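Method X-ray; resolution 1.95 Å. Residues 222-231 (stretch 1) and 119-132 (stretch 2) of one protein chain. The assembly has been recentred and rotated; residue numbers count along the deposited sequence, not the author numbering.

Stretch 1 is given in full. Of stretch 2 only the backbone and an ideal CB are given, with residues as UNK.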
# COMPACT_ATOMS: atom_id res chain seq x y z
N CYS A 222 7.35 10.98 -4.25
CA CYS A 222 6.54 11.20 -5.46
C CYS A 222 5.17 11.71 -5.04
O CYS A 222 4.67 12.65 -5.63
CB CYS A 222 6.41 9.91 -6.27
SG CYS A 222 7.95 9.44 -7.11
N VAL A 223 4.57 11.10 -4.01
CA VAL A 223 3.25 11.52 -3.50
C VAL A 223 3.30 12.95 -2.96
O VAL A 223 2.45 13.76 -3.31
CB VAL A 223 2.68 10.51 -2.46
CG1 VAL A 223 1.44 11.08 -1.73
CG2 VAL A 223 2.34 9.18 -3.15
N MET A 224 4.36 13.27 -2.20
CA MET A 224 4.55 14.62 -1.62
C MET A 224 4.58 15.68 -2.75
O MET A 224 3.81 16.63 -2.70
CB MET A 224 5.83 14.67 -0.79
CG MET A 224 5.98 15.98 -0.05
SD MET A 224 7.18 15.91 1.27
CE MET A 224 7.31 17.70 1.63
N ALA A 225 5.47 15.52 -3.75
CA ALA A 225 5.57 16.46 -4.90
C ALA A 225 4.23 16.58 -5.65
O ALA A 225 3.81 17.68 -6.06
CB ALA A 225 6.66 15.99 -5.86
N GLU A 226 3.51 15.46 -5.75
CA GLU A 226 2.24 15.44 -6.44
C GLU A 226 1.17 16.24 -5.72
O GLU A 226 0.32 16.84 -6.37
CB GLU A 226 1.77 14.00 -6.66
CG GLU A 226 0.55 13.90 -7.59
CD GLU A 226 0.18 12.49 -7.98
OE1 GLU A 226 1.04 11.58 -7.91
OE2 GLU A 226 -1.00 12.28 -8.33
N MET A 227 1.21 16.28 -4.38
CA MET A 227 0.21 17.06 -3.65
C MET A 227 0.45 18.54 -3.86
O MET A 227 -0.50 19.32 -3.83
CB MET A 227 0.23 16.72 -2.14
CG MET A 227 -0.53 15.45 -1.81
SD MET A 227 -0.78 15.18 -0.04
CE MET A 227 0.79 14.65 0.39
N PHE A 228 1.72 18.96 -4.02
CA PHE A 228 2.03 20.37 -4.29
C PHE A 228 1.63 20.72 -5.73
O PHE A 228 0.97 21.74 -5.97
CB PHE A 228 3.53 20.66 -4.12
CG PHE A 228 3.99 20.84 -2.69
CD1 PHE A 228 3.78 22.04 -2.02
CD2 PHE A 228 4.65 19.80 -2.02
CE1 PHE A 228 4.17 22.19 -0.68
CE2 PHE A 228 5.06 19.95 -0.69
CZ PHE A 228 4.84 21.16 -0.04
N ASN A 229 2.07 19.88 -6.68
CA ASN A 229 1.87 20.08 -8.12
C ASN A 229 0.48 19.77 -8.64
O ASN A 229 0.11 20.32 -9.68
CB ASN A 229 2.94 19.33 -8.92
CG ASN A 229 4.34 19.88 -8.71
OD1 ASN A 229 4.52 20.89 -8.04
ND2 ASN A 229 5.37 19.20 -9.22
N ARG A 230 -0.27 18.89 -7.95
CA ARG A 230 -1.62 18.44 -8.35
C ARG A 230 -1.52 17.63 -9.66
O ARG A 230 -2.49 17.48 -10.38
CB ARG A 230 -2.64 19.63 -8.47
CG ARG A 230 -2.77 20.44 -7.18
CD ARG A 230 -3.19 19.59 -5.99
NE ARG A 230 -4.57 19.11 -6.08
CZ ARG A 230 -5.64 19.79 -5.66
NH1 ARG A 230 -6.85 19.26 -5.76
NH2 ARG A 230 -5.51 21.00 -5.14
N LYS A 231 -0.32 17.07 -9.92
CA LYS A 231 -0.01 16.29 -11.12
C LYS A 231 1.15 15.38 -10.75
O LYS A 231 2.07 15.84 -10.04
CB LYS A 231 0.38 17.25 -12.25
CG LYS A 231 0.61 16.59 -13.60
CD LYS A 231 0.45 17.59 -14.76
CE LYS A 231 1.63 18.51 -14.98
NZ LYS A 231 1.40 19.38 -16.17
N UNK A 119 -9.94 8.47 -1.19
CA UNK A 119 -8.51 8.21 -1.23
C UNK A 119 -7.82 9.49 -1.68
O UNK A 119 -8.49 10.44 -2.11
CB UNK A 119 -8.18 7.04 -2.16
N UNK A 120 -6.50 9.54 -1.55
CA UNK A 120 -5.70 10.71 -1.89
C UNK A 120 -5.65 11.00 -3.38
O UNK A 120 -5.60 12.18 -3.76
CB UNK A 120 -4.27 10.53 -1.36
N UNK A 121 -5.72 9.97 -4.24
CA UNK A 121 -5.74 10.15 -5.71
C UNK A 121 -6.97 10.99 -6.12
O UNK A 121 -6.83 11.91 -6.92
CB UNK A 121 -5.76 8.79 -6.42
N UNK A 122 -8.13 10.71 -5.52
CA UNK A 122 -9.37 11.45 -5.78
C UNK A 122 -9.26 12.89 -5.30
O UNK A 122 -9.69 13.81 -6.00
CB UNK A 122 -10.56 10.76 -5.10
N UNK A 123 -8.69 13.09 -4.10
CA UNK A 123 -8.47 14.42 -3.50
C UNK A 123 -7.54 15.28 -4.39
O UNK A 123 -7.92 16.39 -4.78
CB UNK A 123 -7.87 14.27 -2.10
N UNK A 124 -6.37 14.71 -4.77
CA UNK A 124 -5.40 15.39 -5.64
C UNK A 124 -6.04 15.84 -6.97
O UNK A 124 -5.78 16.95 -7.42
CB UNK A 124 -4.21 14.46 -5.92
N UNK A 125 -6.84 14.97 -7.58
CA UNK A 125 -7.40 15.26 -8.88
C UNK A 125 -8.66 16.11 -8.91
O UNK A 125 -9.03 16.62 -9.97
CB UNK A 125 -7.69 13.93 -9.58
N UNK A 126 -9.25 16.36 -7.74
CA UNK A 126 -10.42 17.21 -7.61
C UNK A 126 -9.96 18.66 -7.55
O UNK A 126 -9.53 19.14 -6.50
CB UNK A 126 -11.24 16.84 -6.37
N UNK A 127 -10.08 19.37 -8.69
CA UNK A 127 -9.77 20.79 -8.89
C UNK A 127 -10.53 21.72 -7.93
O UNK A 127 -10.07 22.83 -7.67
CB UNK A 127 -10.09 21.18 -10.33
N UNK A 128 -11.69 21.27 -7.41
CA UNK A 128 -12.51 22.06 -6.48
C UNK A 128 -11.93 22.02 -5.06
O UNK A 128 -12.32 22.83 -4.22
CB UNK A 128 -13.95 21.54 -6.47
N UNK A 129 -10.99 21.06 -4.79
CA UNK A 129 -10.38 20.89 -3.48
C UNK A 129 -9.04 21.64 -3.41
O UNK A 129 -8.18 21.47 -4.27
CB UNK A 129 -10.18 19.40 -3.18
N UNK A 130 -8.90 22.46 -2.37
CA UNK A 130 -7.66 23.18 -2.08
C UNK A 130 -6.81 22.24 -1.21
O UNK A 130 -7.31 21.74 -0.20
CB UNK A 130 -7.93 24.52 -1.38
N UNK A 131 -5.56 21.97 -1.61
CA UNK A 131 -4.64 21.20 -0.80
C UNK A 131 -3.57 22.18 -0.35
O UNK A 131 -2.59 22.42 -1.07
CB UNK A 131 -4.05 20.01 -1.56
N UNK A 132 -3.76 22.75 0.81
CA UNK A 132 -2.87 23.76 1.37
C UNK A 132 -1.52 23.16 1.86
O UNK A 132 -1.46 21.95 2.12
CB UNK A 132 -3.58 24.47 2.53

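Position 119 lies out of reach of stretch 1, just before a helix whose first amides lack acceptors; Asp, Asn, Ser or Thr would suit such a start. It is Asp119, whose OD2 accepts from the backbone N of position 122 at 3.1 Å.

At 120, CA-to-CB points toward stretch 1, where Val223 and Met227 offer apolar surface some way from the ideal CB. A medium or long apolar side chain could span the gap, Leu, Ile or Met alike. Leu120 does so: its CD2 lies 3.6 Å from Val223 CG1, its CD1 4.0 Å from Met227 SD.

At 121 and 123 CA-to-CB runs sideways, and small or aliphatic residues suit; 122 is out of reach, and a polar residue would do. They are Ala121, Val123 and Gln122. None of these side chains touches stretch 1, although Val123 O receives a weak hydrogen bond from Arg230 NH1 (3.2 Å).

At 124 the backbones come closest: its CA is 5.6 Å from Arg230 CA, just past the end of the other helix. The ideal CB lies 4.6 Å from Glu226 OE2 and 4.7 Å from Arg230 NE. CA-to-CB runs sideways, with Met227 nearby, so a flexible or branched aliphatic residue would fit, and one carrying a donor could approach the Glu226 carboxylate. Ile124 takes the apolar option, bringing CD1 to 3.9 Å from Met227 CG. Its O accepts from Arg230 NE at 2.8 Å and NH1 at 3.0 Å.

At 125 CA-to-CB points away, but a long polar or basic side chain could approach the Glu226 carboxylate. His125 sends CE1 to 3.4 Å from Glu226 OE2, while its ND1 donates to Ala121 O (2.8 Å).

Positions 126 to 129 form a type I turn; the carbonyl O atoms at 126 and 129 lie at the edge of the Arg230 guanidinium. At 126 and 128, both pointing away, polar residues are natural: Asp126 and Arg128 form a salt bridge. At 127 CA-to-CB also points away, leaving room for many polar residues; it is Gln127, poorly ordered like Arg128. At 129 the bond runs sideways, so an aliphatic or a polar chain would do; the end of Ile129 leads away, and its O accepts from Arg230 NH2 at 2.8 Å and NH1 at 3.0 Å.

Position 130 points away and would tolerate many residues; it is Val130.

At 131 CA-to-CB points toward stretch 1, and the ideal CB lies 4.0 Å from Arg230 NH2. An aliphatic chain could cover the guanidinium: Ile131 lays CD1 over one face, 3.5 Å from Arg230 NE.

At 132, pointing away before another helix, a capping residue suits; Ser132 caps an amide just beyond.

Stretch 2 (119-132) DLAQVIHDQRIVIS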
# COMPACT_ATOMS: atom_id res chain seq x y z
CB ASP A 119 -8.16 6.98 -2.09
CG ASP A 119 -8.65 7.04 -3.52
OD1 ASP A 119 -9.47 6.20 -3.90
OD2 ASP A 119 -8.17 7.90 -4.28
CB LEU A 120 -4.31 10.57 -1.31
CG LEU A 120 -3.44 11.83 -1.28
CD1 LEU A 120 -4.04 12.92 -0.39
CD2 LEU A 120 -2.03 11.46 -0.81
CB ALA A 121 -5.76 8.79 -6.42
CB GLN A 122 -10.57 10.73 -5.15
CG GLN A 122 -11.00 9.47 -5.90
CD GLN A 122 -12.18 8.82 -5.22
OE1 GLN A 122 -12.02 7.98 -4.33
NE2 GLN A 122 -13.38 9.21 -5.59
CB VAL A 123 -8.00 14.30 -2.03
CG1 VAL A 123 -7.51 15.64 -1.48
CG2 VAL A 123 -9.12 13.74 -1.17
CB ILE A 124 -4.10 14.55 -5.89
CG1 ILE A 124 -3.24 14.44 -4.58
CG2 ILE A 124 -3.24 15.14 -7.06
CD1 ILE A 124 -2.19 13.26 -4.63
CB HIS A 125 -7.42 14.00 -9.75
CG HIS A 125 -6.03 13.54 -10.06
ND1 HIS A 125 -5.32 12.71 -9.18
CD2 HIS A 125 -5.22 13.87 -11.09
CE1 HIS A 125 -4.13 12.54 -9.73
NE2 HIS A 125 -4.02 13.22 -10.89
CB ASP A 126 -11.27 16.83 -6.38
CG ASP A 126 -12.70 17.39 -6.40
OD1 ASP A 126 -13.49 17.03 -5.49
OD2 ASP A 126 -13.03 18.16 -7.33
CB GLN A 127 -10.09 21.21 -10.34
CG GLN A 127 -9.17 20.57 -11.40
CD GLN A 127 -9.10 21.38 -12.69
OE1 GLN A 127 -8.04 21.46 -13.33
NE2 GLN A 127 -10.21 21.98 -13.12
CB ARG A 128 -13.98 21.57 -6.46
CG ARG A 128 -14.56 21.09 -7.79
CD ARG A 128 -15.83 20.24 -7.62
NE ARG A 128 -15.69 19.19 -6.61
CZ ARG A 128 -16.21 19.24 -5.39
NH1 ARG A 128 -16.92 20.30 -5.01
NH2 ARG A 128 -16.01 18.25 -4.53
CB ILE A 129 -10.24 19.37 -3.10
CG1 ILE A 129 -11.63 18.69 -2.97
CG2 ILE A 129 -9.38 19.17 -1.83
CD1 ILE A 129 -11.61 17.11 -2.69
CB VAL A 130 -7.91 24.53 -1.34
CG1 VAL A 130 -6.60 25.25 -1.02
CG2 VAL A 130 -8.85 25.45 -2.13
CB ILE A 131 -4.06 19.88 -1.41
CG1 ILE A 131 -5.15 19.05 -2.11
CG2 ILE A 131 -3.40 19.09 -0.26
CD1 ILE A 131 -4.62 17.76 -2.83
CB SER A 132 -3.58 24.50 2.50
OG SER A 132 -3.49 23.77 3.71
O HOH W 1 -1.17 21.99 -3.42
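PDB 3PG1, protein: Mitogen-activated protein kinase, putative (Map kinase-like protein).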